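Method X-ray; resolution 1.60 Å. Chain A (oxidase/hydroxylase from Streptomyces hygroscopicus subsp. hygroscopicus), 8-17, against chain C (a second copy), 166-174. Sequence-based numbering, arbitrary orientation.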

# COMPACT_ATOMS: atom_id res chain seq x y z
N THR A 8 19.28 14.09 6.06
CA THR A 8 20.15 12.94 5.93
C THR A 8 19.34 11.66 5.81
O THR A 8 18.13 11.67 6.01
N ARG A 9 20.02 10.56 5.49
CA ARG A 9 19.40 9.24 5.43
C ARG A 9 18.72 8.92 6.76
O ARG A 9 17.58 8.43 6.80
N GLU A 10 19.41 9.23 7.85
CA GLU A 10 18.89 8.95 9.17
C GLU A 10 17.67 9.82 9.49
O GLU A 10 16.70 9.34 10.07
N GLN A 11 17.73 11.10 9.11
CA GLN A 11 16.60 12.01 9.34
C GLN A 11 15.36 11.55 8.56
O GLN A 11 14.26 11.56 9.11
N LEU A 12 15.54 11.16 7.30
CA LEU A 12 14.44 10.58 6.53
C LEU A 12 13.90 9.31 7.18
O LEU A 12 12.68 9.10 7.23
N TYR A 13 14.81 8.47 7.69
CA TYR A 13 14.39 7.22 8.31
C TYR A 13 13.50 7.52 9.50
O TYR A 13 12.43 6.91 9.66
N ILE A 14 13.95 8.45 10.33
CA ILE A 14 13.21 8.85 11.52
C ILE A 14 11.88 9.51 11.16
O ILE A 14 10.86 9.21 11.78
N PHE A 15 11.86 10.41 10.18
CA PHE A 15 10.59 11.03 9.83
C PHE A 15 9.60 9.99 9.33
O PHE A 15 8.42 10.02 9.68
N ASP A 16 10.08 9.07 8.50
CA ASP A 16 9.22 8.03 7.95
C ASP A 16 8.66 7.17 9.07
O ASP A 16 7.47 6.87 9.11
N THR A 17 9.53 6.76 9.99
CA THR A 17 9.10 5.75 10.95
C THR A 17 8.31 6.33 12.13
O THR A 17 7.54 5.61 12.75
N ASN C 166 10.34 2.38 5.35
CA ASN C 166 10.53 2.37 3.91
C ASN C 166 11.99 2.53 3.49
O ASN C 166 12.34 2.29 2.34
N PHE C 167 12.86 2.90 4.45
CA PHE C 167 14.27 3.14 4.18
C PHE C 167 15.11 2.12 4.96
O PHE C 167 14.69 1.72 6.05
N PRO C 168 16.27 1.73 4.42
CA PRO C 168 17.18 0.85 5.17
C PRO C 168 18.04 1.66 6.15
O PRO C 168 18.42 2.79 5.85
N LEU C 169 18.31 1.08 7.32
CA LEU C 169 19.04 1.79 8.36
C LEU C 169 20.49 1.30 8.51
O LEU C 169 21.40 2.10 8.68
N LEU C 170 20.70 -0.01 8.43
CA LEU C 170 21.98 -0.59 8.85
C LEU C 170 23.12 -0.48 7.84
O LEU C 170 24.28 -0.33 8.23
N ARG C 171 22.81 -0.58 6.55
CA ARG C 171 23.85 -0.58 5.52
C ARG C 171 24.62 0.74 5.55
O ARG C 171 25.85 0.76 5.46
N GLU C 172 23.89 1.84 5.68
CA GLU C 172 24.48 3.17 5.79
C GLU C 172 25.44 3.26 6.98
O GLU C 172 26.54 3.78 6.86
N ARG C 173 25.01 2.73 8.13
CA ARG C 173 25.83 2.78 9.33
C ARG C 173 27.14 2.04 9.11
O ARG C 173 28.21 2.51 9.51
N ALA C 174 27.06 0.89 8.44
CA ALA C 174 28.24 0.09 8.16
C ALA C 174 29.17 0.79 7.16
O ALA C 174 30.39 0.73 7.30

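What fills the space between the helix of chain A and the loop of chain C? Chiefly C:Phe167, whose CA-to-CB bond points toward chain A and whose covered area is the largest of any residue here. With chi1 m (-64°) and chi2 -78°, its ring lies against the helix: A:Leu12 CB (chi1 m, chi2 t) sits over one face, 4.0 Å from C:Phe167 CE2, while A:Asp16 CB meets the ring edge, 4.0 Å from C:Phe167 CD2. A:Arg9 (chi1 m, chi2 m) brings NH1 obliquely to 3.8 Å from C:Phe167 CE1.

How does A:Tyr13 take part when its CA-to-CB bond points sideways? Its chi1 is t (-180°) and chi2 is 93°, which brings the end of the side chain nearer the loop. One face receives C:Leu169 CB, 3.8 Å from A:Tyr13 CE1, in a CH-pi contact; C:Leu169 points inward with chi1 t and chi2 p. The ring edge meets the backbone, with A:Tyr13 CE1 3.4 Å from C:Phe167 O.

What ties C:Asn166 to the helix? A:Asp16, pointing toward chain C with chi1 t (170°), presents both carboxylate oxygens to C:Asn166. The backbone C:Asn166 N donates to A:Asp16 OD2 at 2.8 Å, and with chi1 m the side chain brings C:Asn166 ND2 within 3.0 Å of A:Asp16 OD1. Water 2 extends the link, donating to A:Asp16 OD2 (2.7 Å) and accepting from C:Phe167 N (3.1 Å).

Where do charges meet at the other end? The CA-to-CB bond of A:Glu10 points sideways, but with chi1 and chi2 both t the end of its side chain comes nearer chain C, forming a long salt bridge with C:Arg173 (m, t, p): A:Glu10 OE1 to C:Arg173 NH1 is 3.8 Å. Water 1 bridges that pair, donating to A:Glu10 OE1 (2.4 Å) and accepting from C:Arg173 NH1 (2.8 Å).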

# COMPACT_ATOMS: atom_id res chain seq x y z
CB THR A 8 21.09 12.81 7.14
OG1 THR A 8 20.31 12.56 8.32
CG2 THR A 8 21.89 14.09 7.31
CB ARG A 9 20.45 8.16 5.11
CG ARG A 9 20.88 8.09 3.65
CD ARG A 9 19.72 7.71 2.75
NE ARG A 9 19.20 8.86 2.01
CZ ARG A 9 18.16 8.81 1.19
NH1 ARG A 9 17.51 7.67 1.01
NH2 ARG A 9 17.76 9.90 0.55
CB GLU A 10 19.97 9.15 10.22
CG GLU A 10 19.54 8.73 11.60
CD GLU A 10 20.66 8.85 12.61
OE1 GLU A 10 21.70 8.18 12.42
OE2 GLU A 10 20.50 9.63 13.57
CB GLN A 11 16.98 13.44 8.95
CG GLN A 11 17.85 14.13 9.99
CD GLN A 11 18.29 15.53 9.56
OE1 GLN A 11 18.80 15.72 8.45
NE2 GLN A 11 18.08 16.52 10.43
CB LEU A 12 14.86 10.29 5.09
CG LEU A 12 15.14 11.52 4.24
CD1 LEU A 12 15.88 11.14 2.97
CD2 LEU A 12 13.82 12.19 3.89
CB TYR A 13 15.58 6.39 8.77
CG TYR A 13 15.17 5.08 9.42
CD1 TYR A 13 15.07 3.91 8.66
CD2 TYR A 13 14.87 5.00 10.77
CE1 TYR A 13 14.71 2.70 9.26
CE2 TYR A 13 14.49 3.82 11.36
CZ TYR A 13 14.41 2.68 10.60
OH TYR A 13 14.04 1.51 11.22
CB ILE A 14 14.08 9.78 12.38
CG1 ILE A 14 15.27 8.97 12.91
CG2 ILE A 14 13.28 10.38 13.53
CD1 ILE A 14 16.30 9.79 13.64
CB PHE A 15 10.77 12.13 8.78
CG PHE A 15 9.52 12.88 8.49
CD1 PHE A 15 9.12 13.96 9.27
CD2 PHE A 15 8.70 12.47 7.45
CE1 PHE A 15 7.94 14.63 8.98
CE2 PHE A 15 7.51 13.13 7.16
CZ PHE A 15 7.14 14.21 7.91
CB ASP A 16 10.01 7.17 6.96
CG ASP A 16 9.26 5.93 6.54
OD1 ASP A 16 8.10 6.04 6.08
OD2 ASP A 16 9.83 4.82 6.65
CB THR A 17 10.30 4.96 11.51
OG1 THR A 17 11.32 5.86 11.97
CG2 THR A 17 10.87 4.05 10.43
CB ASN C 166 9.68 3.48 3.28
CG ASN C 166 8.21 3.16 3.31
OD1 ASN C 166 7.79 2.13 2.79
ND2 ASN C 166 7.41 4.02 3.93
CB PHE C 167 14.71 4.55 4.60
CG PHE C 167 14.04 5.67 3.84
CD1 PHE C 167 14.46 6.00 2.56
CD2 PHE C 167 13.03 6.41 4.42
CE1 PHE C 167 13.86 7.04 1.86
CE2 PHE C 167 12.42 7.46 3.72
CZ PHE C 167 12.84 7.77 2.45
CB PRO C 168 18.04 0.23 4.06
CG PRO C 168 18.07 1.26 2.99
CD PRO C 168 16.71 1.93 3.03
CB LEU C 169 18.31 1.65 9.70
CG LEU C 169 18.99 2.33 10.88
CD1 LEU C 169 19.01 3.84 10.68
CD2 LEU C 169 18.29 1.96 12.18
CB LEU C 170 21.77 -2.05 9.23
CG LEU C 170 20.77 -2.30 10.36
CD1 LEU C 170 20.76 -3.76 10.77
CD2 LEU C 170 21.09 -1.42 11.56
CB ARG C 171 23.23 -0.81 4.14
CG ARG C 171 24.23 -0.94 3.00
CD ARG C 171 25.02 -2.23 3.10
NE ARG C 171 24.21 -3.42 2.90
CZ ARG C 171 24.15 -4.11 1.76
NH1 ARG C 171 24.87 -3.72 0.72
NH2 ARG C 171 23.39 -5.20 1.67
CB GLU C 172 23.37 4.22 5.91
CG GLU C 172 23.84 5.62 6.33
CD GLU C 172 24.41 6.43 5.17
OE1 GLU C 172 24.89 5.83 4.19
OE2 GLU C 172 24.37 7.68 5.25
CB ARG C 173 25.08 2.19 10.52
CG ARG C 173 23.88 3.02 10.96
CD ARG C 173 23.39 2.59 12.33
NE ARG C 173 24.35 2.93 13.38
CZ ARG C 173 24.53 4.16 13.87
NH1 ARG C 173 23.81 5.17 13.39
NH2 ARG C 173 25.42 4.37 14.82
CB ALA C 174 27.83 -1.28 7.65
O HOH W 1 22.41 6.21 11.17
O HOH W 2 12.47 4.42 7.09